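Local coordinates for putative lipoprotein (Bacteroides fragilis, PDB 3QNK), which is an uncharacterised SusD-like lipoprotein that probably sits at the outer membrane and captures glycans or similar nutrients for uptake, at residues R42-V47 and E451-D456; L36-N41 and A56-F61; T468-V473 and D487-N492. One frame throughout, in Å; residues are numbered along the deposited sequence.

Contact 1: residues R42-V47 and E451-D456; sequences RSDNSV and EQRFYD
Asp44 and Arg453 are turned into each other by their torsions: CG of Asp44 sits between its own backbone N and carbonyl carbon (chi1 61°), while Arg453 starts with CG anti to the backbone N and bends at chi2 (54°). The carboxylate and guanidinium come to lie nearly in one plane, 12° apart, and the arginine grips the acid side-on with two nitrogens. NE of Arg453 donates to OD1 of Asp44 at 2.7 Å, and NH2 of Arg453 reaches OD2 of Asp44 at 3.0 Å. Both oxygens use their syn lone pairs and both bonds are nearly straight.

Nearer the backbone, the methylenes of Arg453 lie against the turn of residues 43-46. ND2 of Asn45 packs 3.4 Å from CB of Arg453, and OG of Ser43 is 3.5 Å from CG of Arg453. That Ser43 hydroxyl also accepts from the backbone N of Asn45 (3.2 Å), an ST turn at the start of a type I beta turn, and it is hydrogen-bonded to the carbonyl of Glu40. The amide of Asn45 is engaged at both ends, OD1 with Arg444 and ND2 with Glu40. Beside the turn, the edge of the Phe454 ring meets the backbone O of Arg42, with CD2 of Phe454 3.6 Å from that oxygen, while the guanidinium of Arg42 turns to Asp74.

The contact joins the loop between helices 17-29 and 55-58, early in the sequence, to the start of helix 453-460. All the touching residues are buried, and pairing the two charges side-on would be expected to offset much of the cost of placing them in the interior.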
loop_
_atom_site.group_PDB
_atom_site.type_symbol
_atom_site.label_atom_id
_atom_site.label_comp_id
_atom_site.label_asym_id
_atom_site.label_seq_id
_atom_site.Cartn_x
_atom_site.Cartn_y
_atom_site.Cartn_z
ATOM N N ARG B 42 5.358 0.299 -21.018
ATOM C CA ARG B 42 5.193 -1.141 -21.282
ATOM C C ARG B 42 4.500 -1.282 -22.629
ATOM O O ARG B 42 3.886 -2.298 -22.902
ATOM C CB ARG B 42 4.484 -1.897 -20.124
ATOM C CG ARG B 42 5.310 -1.789 -18.849
ATOM C CD ARG B 42 4.910 -2.680 -17.727
ATOM N NE ARG B 42 3.926 -2.045 -16.864
ATOM C CZ ARG B 42 4.073 -1.795 -15.562
ATOM N NH1 ARG B 42 5.177 -2.165 -14.927
ATOM N NH2 ARG B 42 3.103 -1.198 -14.882
ATOM N N SER B 43 4.659 -0.263 -23.489
ATOM C CA SER B 43 4.075 -0.156 -24.829
ATOM C C SER B 43 5.119 0.340 -25.838
ATOM O O SER B 43 6.137 0.924 -25.458
ATOM C CB SER B 43 2.865 0.788 -24.819
ATOM O OG SER B 43 3.252 2.133 -25.020
ATOM N N ASP B 44 4.817 0.184 -27.133
ATOM C CA ASP B 44 5.733 0.572 -28.210
ATOM C C ASP B 44 5.894 2.114 -28.350
ATOM O O ASP B 44 6.662 2.552 -29.212
ATOM C CB ASP B 44 5.278 -0.052 -29.530
ATOM C CG ASP B 44 3.900 0.348 -30.011
ATOM O OD1 ASP B 44 3.042 0.710 -29.149
ATOM O OD2 ASP B 44 3.654 0.247 -31.240
ATOM N N ASN B 45 5.225 2.924 -27.478
ATOM C CA ASN B 45 5.344 4.386 -27.517
ATOM C C ASN B 45 6.528 4.905 -26.724
ATOM O O ASN B 45 6.966 6.040 -26.959
ATOM C CB ASN B 45 4.084 5.059 -26.987
ATOM C CG ASN B 45 2.975 5.125 -27.986
ATOM O OD1 ASN B 45 3.102 4.696 -29.137
ATOM N ND2 ASN B 45 1.859 5.648 -27.559
ATOM N N SER B 46 7.018 4.110 -25.741
ATOM C CA SER B 46 8.067 4.598 -24.870
ATOM C C SER B 46 8.996 3.524 -24.363
ATOM O O SER B 46 8.558 2.410 -24.083
ATOM C CB SER B 46 7.440 5.311 -23.665
ATOM O OG SER B 46 8.409 5.828 -22.766
ATOM N N VAL B 47 10.290 3.900 -24.207
ATOM C CA VAL B 47 11.353 3.162 -23.527
ATOM C C VAL B 47 11.778 4.094 -22.386
ATOM O O VAL B 47 12.321 5.171 -22.653
ATOM C CB VAL B 47 12.545 2.733 -24.437
ATOM C CG1 VAL B 47 13.666 2.093 -23.614
ATOM C CG2 VAL B 47 12.102 1.810 -25.582
ATOM N N GLU B 451 -1.929 7.304 -21.382
ATOM C CA GLU B 451 -2.189 6.004 -20.757
ATOM C C GLU B 451 -3.232 5.161 -21.529
ATOM O O GLU B 451 -4.038 4.459 -20.902
ATOM C CB GLU B 451 -2.608 6.177 -19.269
ATOM C CG GLU B 451 -1.988 5.124 -18.364
ATOM C CD GLU B 451 -2.394 5.079 -16.897
ATOM O OE1 GLU B 451 -2.540 6.163 -16.268
ATOM O OE2 GLU B 451 -2.489 3.942 -16.363
ATOM N N GLN B 452 -3.180 5.164 -22.877
ATOM C CA GLN B 452 -4.143 4.365 -23.650
ATOM C C GLN B 452 -3.501 3.299 -24.518
ATOM O O GLN B 452 -4.091 2.254 -24.710
ATOM C CB GLN B 452 -4.988 5.278 -24.547
ATOM C CG GLN B 452 -6.116 6.012 -23.845
ATOM C CD GLN B 452 -7.365 6.012 -24.670
ATOM O OE1 GLN B 452 -7.829 4.972 -25.210
ATOM N NE2 GLN B 452 -7.988 7.165 -24.684
ATOM N N ARG B 453 -2.303 3.558 -25.050
ATOM C CA ARG B 453 -1.605 2.676 -25.975
ATOM C C ARG B 453 -1.540 1.238 -25.495
ATOM O O ARG B 453 -1.753 0.308 -26.284
ATOM C CB ARG B 453 -0.185 3.199 -26.254
ATOM C CG ARG B 453 0.587 2.430 -27.329
ATOM C CD ARG B 453 -0.210 2.357 -28.600
ATOM N NE ARG B 453 0.513 1.635 -29.625
ATOM C CZ ARG B 453 0.068 1.466 -30.855
ATOM N NH1 ARG B 453 -1.116 1.952 -31.213
ATOM N NH2 ARG B 453 0.804 0.826 -31.745
ATOM N N PHE B 454 -1.240 1.045 -24.224
ATOM C CA PHE B 454 -1.073 -0.279 -23.673
ATOM C C PHE B 454 -2.397 -1.057 -23.796
ATOM O O PHE B 454 -2.387 -2.225 -24.161
ATOM C CB PHE B 454 -0.585 -0.137 -22.214
ATOM C CG PHE B 454 -0.536 -1.422 -21.443
ATOM C CD1 PHE B 454 -1.710 -2.009 -20.957
ATOM C CD2 PHE B 454 0.665 -2.075 -21.240
ATOM C CE1 PHE B 454 -1.668 -3.222 -20.298
ATOM C CE2 PHE B 454 0.699 -3.325 -20.638
ATOM C CZ PHE B 454 -0.459 -3.889 -20.171
ATOM N N TYR B 455 -3.533 -0.408 -23.513
ATOM C CA TYR B 455 -4.860 -1.022 -23.576
ATOM C C TYR B 455 -5.366 -1.091 -25.008
ATOM O O TYR B 455 -6.148 -1.983 -25.325
ATOM C CB TYR B 455 -5.830 -0.276 -22.661
ATOM C CG TYR B 455 -5.317 -0.185 -21.239
ATOM C CD1 TYR B 455 -5.328 -1.302 -20.395
ATOM C CD2 TYR B 455 -4.807 1.010 -20.740
ATOM C CE1 TYR B 455 -4.811 -1.235 -19.099
ATOM C CE2 TYR B 455 -4.306 1.098 -19.442
ATOM C CZ TYR B 455 -4.307 -0.027 -18.627
ATOM O OH TYR B 455 -3.839 0.105 -17.350
ATOM N N ASP B 456 -4.875 -0.213 -25.892
ATOM C CA ASP B 456 -5.228 -0.286 -27.304
ATOM C C ASP B 456 -4.561 -1.541 -27.942
ATOM O O ASP B 456 -5.240 -2.342 -28.582
ATOM C CB ASP B 456 -4.824 0.998 -28.014
ATOM C CG ASP B 456 -5.739 2.195 -27.739
ATOM O OD1 ASP B 456 -6.884 1.984 -27.239
ATOM O OD2 ASP B 456 -5.330 3.336 -28.052
#

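Contact 2: residues L36-N41 and A56-F61; sequences LQLQEN and ASWFKF
Leu38 and Trp58 make the main apolar contact, with the leucine forked across the indole. CD1 of Leu38 lies over one face of the five-membered ring of Trp58, 4.1 Å from the centroid and 18° off the normal, a CH-pi contact. The other methyl of Leu38, CD2, reaches CE3 of Trp58 at 3.6 Å and bridges to CE1 of Phe59 at 3.8 Å. Leu36 continues the row at the far end of the six-membered ring, its CD2 3.7 Å from CH2 of Trp58. On the indole side, chi1 of -62° sets CG of Trp58 beside the backbone N, anti to the carbonyl carbon.

Asn41 contributes through carbon: its CB packs 3.6 Å from CE1 of Phe59. Its amide turns to other partners, OD1 to Ser46 and ND2, weakly, to the backbone O of Gln37 within its own segment. The two aromatic residues also pack on each other, CB of Trp58 lying over the centre of the Phe59 ring.

Asp503 of the second subunit packs on Trp58 and is hydrogen-bonded to Ser57, placing this cluster beside the dimer interface. No hydrogen bond links the two segments, so the loop is held to the end of helix 55-58 by apolar and CH-pi contacts.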
loop_
_atom_site.group_PDB
_atom_site.type_symbol
_atom_site.label_atom_id
_atom_site.label_comp_id
_atom_site.label_asym_id
_atom_site.label_seq_id
_atom_site.Cartn_x
_atom_site.Cartn_y
_atom_site.Cartn_z
ATOM N N LEU B 36 4.664 7.953 -13.144
ATOM C CA LEU B 36 5.730 7.299 -13.887
ATOM C C LEU B 36 5.262 6.678 -15.209
ATOM O O LEU B 36 6.120 6.325 -16.055
ATOM C CB LEU B 36 6.395 6.254 -13.004
ATOM C CG LEU B 36 7.178 6.877 -11.867
ATOM C CD1 LEU B 36 7.148 6.001 -10.650
ATOM C CD2 LEU B 36 8.596 7.236 -12.299
ATOM N N GLN B 37 3.926 6.617 -15.420
ATOM C CA GLN B 37 3.276 6.110 -16.640
ATOM C C GLN B 37 3.900 4.791 -17.062
ATOM O O GLN B 37 4.427 4.650 -18.172
ATOM C CB GLN B 37 3.350 7.159 -17.755
ATOM C CG GLN B 37 2.408 8.350 -17.546
ATOM C CD GLN B 37 0.979 7.963 -17.793
ATOM O OE1 GLN B 37 0.586 7.625 -18.933
ATOM N NE2 GLN B 37 0.200 7.937 -16.703
ATOM N N LEU B 38 3.853 3.822 -16.142
ATOM C CA LEU B 38 4.488 2.545 -16.327
ATOM C C LEU B 38 3.839 1.754 -17.433
ATOM O O LEU B 38 4.566 1.211 -18.265
ATOM C CB LEU B 38 4.569 1.774 -15.017
ATOM C CG LEU B 38 5.553 2.361 -13.968
ATOM C CD1 LEU B 38 5.749 1.399 -12.843
ATOM C CD2 LEU B 38 6.936 2.687 -14.586
ATOM N N GLN B 39 2.518 1.770 -17.544
ATOM C CA GLN B 39 1.797 1.097 -18.643
ATOM C C GLN B 39 2.238 1.622 -20.027
ATOM O O GLN B 39 2.377 0.809 -20.939
ATOM C CB GLN B 39 0.271 1.248 -18.483
ATOM C CG GLN B 39 -0.279 0.545 -17.251
ATOM C CD GLN B 39 -0.201 -0.946 -17.365
ATOM O OE1 GLN B 39 0.882 -1.566 -17.422
ATOM N NE2 GLN B 39 -1.363 -1.543 -17.375
ATOM N N GLU B 40 2.479 2.963 -20.172
ATOM C CA GLU B 40 2.942 3.554 -21.432
ATOM C C GLU B 40 4.362 3.079 -21.760
ATOM O O GLU B 40 4.681 2.849 -22.928
ATOM C CB GLU B 40 2.893 5.089 -21.390
ATOM C CG GLU B 40 2.872 5.724 -22.773
ATOM C CD GLU B 40 1.561 5.771 -23.546
ATOM O OE1 GLU B 40 0.536 5.212 -23.081
ATOM O OE2 GLU B 40 1.579 6.369 -24.647
ATOM N N ASN B 41 5.204 2.910 -20.705
ATOM C CA ASN B 41 6.570 2.427 -20.802
ATOM C C ASN B 41 6.574 0.910 -21.021
ATOM O O ASN B 41 7.649 0.291 -21.143
ATOM C CB ASN B 41 7.327 2.811 -19.535
ATOM C CG ASN B 41 7.701 4.251 -19.470
ATOM O OD1 ASN B 41 8.440 4.760 -20.315
ATOM N ND2 ASN B 41 7.212 4.942 -18.451
ATOM N N ALA B 56 14.120 -4.874 -13.375
ATOM C CA ALA B 56 13.519 -5.982 -12.644
ATOM C C ALA B 56 12.282 -5.575 -11.877
ATOM O O ALA B 56 11.351 -6.372 -11.808
ATOM C CB ALA B 56 14.542 -6.594 -11.703
ATOM N N SER B 57 12.271 -4.362 -11.290
ATOM C CA SER B 57 11.137 -3.865 -10.502
ATOM C C SER B 57 9.939 -3.486 -11.337
ATOM O O SER B 57 8.836 -3.790 -10.928
ATOM C CB SER B 57 11.527 -2.637 -9.690
ATOM O OG SER B 57 12.336 -2.973 -8.582
ATOM N N TRP B 58 10.142 -2.771 -12.457
ATOM C CA TRP B 58 9.066 -2.185 -13.232
ATOM C C TRP B 58 8.817 -2.739 -14.614
ATOM O O TRP B 58 7.721 -2.490 -15.133
ATOM C CB TRP B 58 9.357 -0.685 -13.440
ATOM C CG TRP B 58 9.444 0.177 -12.206
ATOM C CD1 TRP B 58 9.136 -0.173 -10.923
ATOM C CD2 TRP B 58 9.789 1.576 -12.166
ATOM N NE1 TRP B 58 9.352 0.895 -10.075
ATOM C CE2 TRP B 58 9.767 1.976 -10.810
ATOM C CE3 TRP B 58 10.221 2.505 -13.137
ATOM C CZ2 TRP B 58 10.094 3.279 -10.408
ATOM C CZ3 TRP B 58 10.575 3.784 -12.733
ATOM C CH2 TRP B 58 10.474 4.170 -11.388
ATOM N N PHE B 59 9.830 -3.335 -15.293
ATOM C CA PHE B 59 9.599 -3.627 -16.715
ATOM C C PHE B 59 9.681 -5.080 -17.132
ATOM O O PHE B 59 9.842 -5.333 -18.332
ATOM C CB PHE B 59 10.514 -2.766 -17.593
ATOM C CG PHE B 59 10.363 -1.286 -17.279
ATOM C CD1 PHE B 59 9.127 -0.654 -17.385
ATOM C CD2 PHE B 59 11.451 -0.536 -16.844
ATOM C CE1 PHE B 59 8.992 0.701 -17.068
ATOM C CE2 PHE B 59 11.311 0.812 -16.518
ATOM C CZ PHE B 59 10.084 1.413 -16.610
ATOM N N LYS B 60 9.411 -6.028 -16.200
ATOM C CA LYS B 60 9.429 -7.447 -16.532
ATOM C C LYS B 60 8.415 -7.812 -17.648
ATOM O O LYS B 60 8.686 -8.753 -18.419
ATOM C CB LYS B 60 9.216 -8.312 -15.295
ATOM C CG LYS B 60 10.530 -8.746 -14.680
ATOM C CD LYS B 60 10.304 -9.474 -13.390
ATOM C CE LYS B 60 11.617 -9.805 -12.765
ATOM N NZ LYS B 60 11.416 -10.492 -11.472
ATOM N N PHE B 61 7.311 -7.032 -17.791
ATOM C CA PHE B 61 6.287 -7.269 -18.837
ATOM C C PHE B 61 6.921 -7.262 -20.215
ATOM O O PHE B 61 6.649 -8.123 -21.054
ATOM C CB PHE B 61 5.166 -6.192 -18.770
ATOM C CG PHE B 61 4.145 -6.206 -19.889
ATOM C CD1 PHE B 61 4.369 -5.499 -21.074
ATOM C CD2 PHE B 61 2.945 -6.902 -19.754
ATOM C CE1 PHE B 61 3.438 -5.542 -22.131
ATOM C CE2 PHE B 61 2.001 -6.913 -20.801
ATOM C CZ PHE B 61 2.280 -6.273 -21.996
#

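Contact 3: residues T468-V473 and D487-N492; sequences TTLHGV and DIRTWN. With PO4 (phosphate ion), chain G.
Thr469 and Ile488 stand side by side on one face of an antiparallel beta hairpin, strands 469-475 and 480-488, and point the same way. They form a non-hydrogen-bonded pair. CG2 of Thr469 meets CD1 of Ile488 at 3.6 Å, and OG1 of Thr469 lies alongside CG2 of Ile488.

The other face carries Leu470 and Asp487, a hydrogen-bonded pair, and here the end of the leucine reaches Arg489. CD1 of Leu470 sits over the centre of the Arg489 guanidinium, 3.4 Å above the plane, so that a methyl group covers one face of the flat cation. CG of Arg489 is anti to its carbonyl carbon (chi1 -65°), and the chain then runs extended to NE. Asp487 takes the edge of the same group: NE of Arg489, with the acceptor in the guanidinium plane, gives a straight 2.8 Å bond to OD2 of Asp487, although it approaches from above the carboxylate plane. This is a salt bridge within segment 487-492, Asp487 in the strand and Arg489 just past its end, reinforced by a weak bond from NH2. NH1 of Arg489 is hydrogen-bonded to Gln467 and weakly to Ser43 O, and NH2 to Ser46 O, while OD1 of Asp487 is hydrogen-bonded to OH of Tyr63.

Backbone bonds fix the register. Leu470 N donates to Asp487 O at 2.9 Å, and the return bond from Asp487 N is weak. Beyond the last bridge, Arg489 N still reaches Thr468 O at 3.1 Å.

A phosphate ion, probably from the crystallisation liquor, lies beside the second strand and is also bound by Arg55. Its O1 accepts a weak hydrogen bond from the backbone N of Ile488, and O4 of the phosphate lies 2.9 Å from OD1 of Asp487.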
loop_
_atom_site.group_PDB
_atom_site.type_symbol
_atom_site.label_atom_id
_atom_site.label_comp_id
_atom_site.label_asym_id
_atom_site.label_seq_id
_atom_site.Cartn_x
_atom_site.Cartn_y
_atom_site.Cartn_z
ATOM N N THR B 468 8.422 -5.657 -29.737
ATOM C CA THR B 468 9.584 -6.186 -30.457
ATOM C C THR B 468 10.824 -5.360 -30.146
ATOM O O THR B 468 10.953 -4.847 -29.041
ATOM C CB THR B 468 9.337 -6.198 -31.978
ATOM O OG1 THR B 468 8.810 -4.939 -32.386
ATOM C CG2 THR B 468 8.434 -7.300 -32.413
ATOM N N THR B 469 11.749 -5.240 -31.128
ATOM C CA THR B 469 12.932 -4.421 -30.986
ATOM C C THR B 469 12.520 -2.998 -31.298
ATOM O O THR B 469 12.016 -2.726 -32.396
ATOM C CB THR B 469 14.074 -4.933 -31.843
ATOM O OG1 THR B 469 14.418 -6.237 -31.388
ATOM C CG2 THR B 469 15.304 -4.040 -31.761
ATOM N N LEU B 470 12.697 -2.112 -30.308
ATOM C CA LEU B 470 12.361 -0.697 -30.394
ATOM C C LEU B 470 13.643 0.087 -30.574
ATOM O O LEU B 470 14.717 -0.378 -30.205
ATOM C CB LEU B 470 11.549 -0.222 -29.188
ATOM C CG LEU B 470 10.248 -0.976 -28.926
ATOM C CD1 LEU B 470 9.676 -0.561 -27.625
ATOM C CD2 LEU B 470 9.204 -0.743 -30.044
ATOM N N HIS B 471 13.526 1.263 -31.192
ATOM C CA HIS B 471 14.659 2.070 -31.578
ATOM C C HIS B 471 14.596 3.495 -31.033
ATOM O O HIS B 471 13.600 3.918 -30.447
ATOM C CB HIS B 471 14.726 2.096 -33.115
ATOM C CG HIS B 471 14.926 0.738 -33.706
ATOM N ND1 HIS B 471 13.851 -0.083 -34.016
ATOM C CD2 HIS B 471 16.074 0.058 -33.936
ATOM C CE1 HIS B 471 14.380 -1.212 -34.463
ATOM N NE2 HIS B 471 15.713 -1.177 -34.419
ATOM N N GLY B 472 15.697 4.208 -31.238
ATOM C CA GLY B 472 15.866 5.609 -30.866
ATOM C C GLY B 472 16.988 6.238 -31.660
ATOM O O GLY B 472 17.437 5.660 -32.646
ATOM N N VAL B 473 17.440 7.415 -31.262
ATOM C CA VAL B 473 18.555 8.077 -31.934
ATOM C C VAL B 473 19.665 8.388 -30.908
ATOM O O VAL B 473 19.413 8.442 -29.705
ATOM C CB VAL B 473 18.184 9.324 -32.793
ATOM C CG1 VAL B 473 17.222 8.946 -33.911
ATOM C CG2 VAL B 473 17.638 10.478 -31.943
ATOM N N ASP B 487 15.423 -1.175 -26.893
ATOM C CA ASP B 487 14.838 -2.236 -26.076
ATOM C C ASP B 487 14.541 -3.452 -26.944
ATOM O O ASP B 487 13.906 -3.324 -27.999
ATOM C CB ASP B 487 13.551 -1.760 -25.362
ATOM C CG ASP B 487 13.330 -2.387 -23.996
ATOM O OD1 ASP B 487 14.253 -3.106 -23.511
ATOM O OD2 ASP B 487 12.225 -2.158 -23.400
ATOM N N ILE B 488 15.027 -4.626 -26.514
ATOM C CA ILE B 488 14.774 -5.886 -27.209
ATOM C C ILE B 488 13.654 -6.590 -26.424
ATOM O O ILE B 488 13.911 -7.359 -25.482
ATOM C CB ILE B 488 16.040 -6.767 -27.419
ATOM C CG1 ILE B 488 17.316 -5.963 -27.752
ATOM C CG2 ILE B 488 15.773 -7.897 -28.385
ATOM C CD1 ILE B 488 17.362 -5.128 -28.991
ATOM N N ARG B 489 12.421 -6.264 -26.773
ATOM C CA ARG B 489 11.227 -6.828 -26.129
ATOM C C ARG B 489 10.764 -8.132 -26.799
ATOM O O ARG B 489 11.154 -8.452 -27.941
ATOM C CB ARG B 489 10.068 -5.806 -26.128
ATOM C CG ARG B 489 10.380 -4.604 -25.281
ATOM C CD ARG B 489 9.258 -3.621 -25.195
ATOM N NE ARG B 489 9.703 -2.426 -24.476
ATOM C CZ ARG B 489 8.967 -1.336 -24.312
ATOM N NH1 ARG B 489 7.739 -1.278 -24.800
ATOM N NH2 ARG B 489 9.468 -0.279 -23.697
ATOM N N THR B 490 9.860 -8.832 -26.106
ATOM C CA THR B 490 9.241 -10.019 -26.655
ATOM C C THR B 490 7.793 -10.031 -26.232
ATOM O O THR B 490 7.372 -9.175 -25.460
ATOM C CB THR B 490 9.993 -11.317 -26.335
ATOM O OG1 THR B 490 9.538 -12.323 -27.265
ATOM C CG2 THR B 490 9.840 -11.764 -24.863
ATOM N N TRP B 491 7.028 -11.016 -26.761
ATOM C CA TRP B 491 5.601 -11.168 -26.512
ATOM C C TRP B 491 5.201 -12.624 -26.248
ATOM O O TRP B 491 5.858 -13.571 -26.703
ATOM C CB TRP B 491 4.825 -10.637 -27.738
ATOM C CG TRP B 491 3.338 -10.695 -27.544
ATOM C CD1 TRP B 491 2.496 -11.700 -27.935
ATOM C CD2 TRP B 491 2.554 -9.807 -26.731
ATOM N NE1 TRP B 491 1.242 -11.489 -27.430
ATOM C CE2 TRP B 491 1.248 -10.334 -26.680
ATOM C CE3 TRP B 491 2.840 -8.623 -26.020
ATOM C CZ2 TRP B 491 0.222 -9.710 -25.961
ATOM C CZ3 TRP B 491 1.807 -7.968 -25.364
ATOM C CH2 TRP B 491 0.514 -8.506 -25.349
ATOM N N ASN B 492 4.119 -12.785 -25.499
ATOM C CA ASN B 492 3.370 -14.015 -25.253
ATOM C C ASN B 492 1.906 -13.617 -25.058
ATOM O O ASN B 492 1.635 -12.645 -24.355
ATOM C CB ASN B 492 3.889 -14.819 -24.092
ATOM C CG ASN B 492 3.188 -16.143 -23.993
ATOM O OD1 ASN B 492 2.073 -16.237 -23.484
ATOM N ND2 ASN B 492 3.775 -17.184 -24.572
HETATM P P PO4 G . 17.757 -4.705 -23.323
HETATM O O1 PO4 G . 16.814 -6.017 -23.848
HETATM O O2 PO4 G . 19.178 -5.254 -22.462
HETATM O O3 PO4 G . 18.058 -4.010 -24.704
HETATM O O4 PO4 G . 16.948 -3.453 -22.624
#

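How the contacts relate
Contacts 1 and 2 are buried and share the loop between helices 17-29 and 55-58: contact 2 folds it on a near neighbour in sequence, while contact 1 joins it to a helix some four hundred residues on. Contact 3, within a hairpin, lies farther from the centre of the chain and is only partly buried. Charges pair across the segments in contact 1, and contact 2 is apolar and aromatic. In contact 3 backbone bonds join the strands, and the charged pair lies within one segment, against Leu470. Arg489 ties the hairpin to the loop of contact 1, and Tyr455 OH, probably hydrogen-bonded to Gln39 NE2, links contacts 1 and 2.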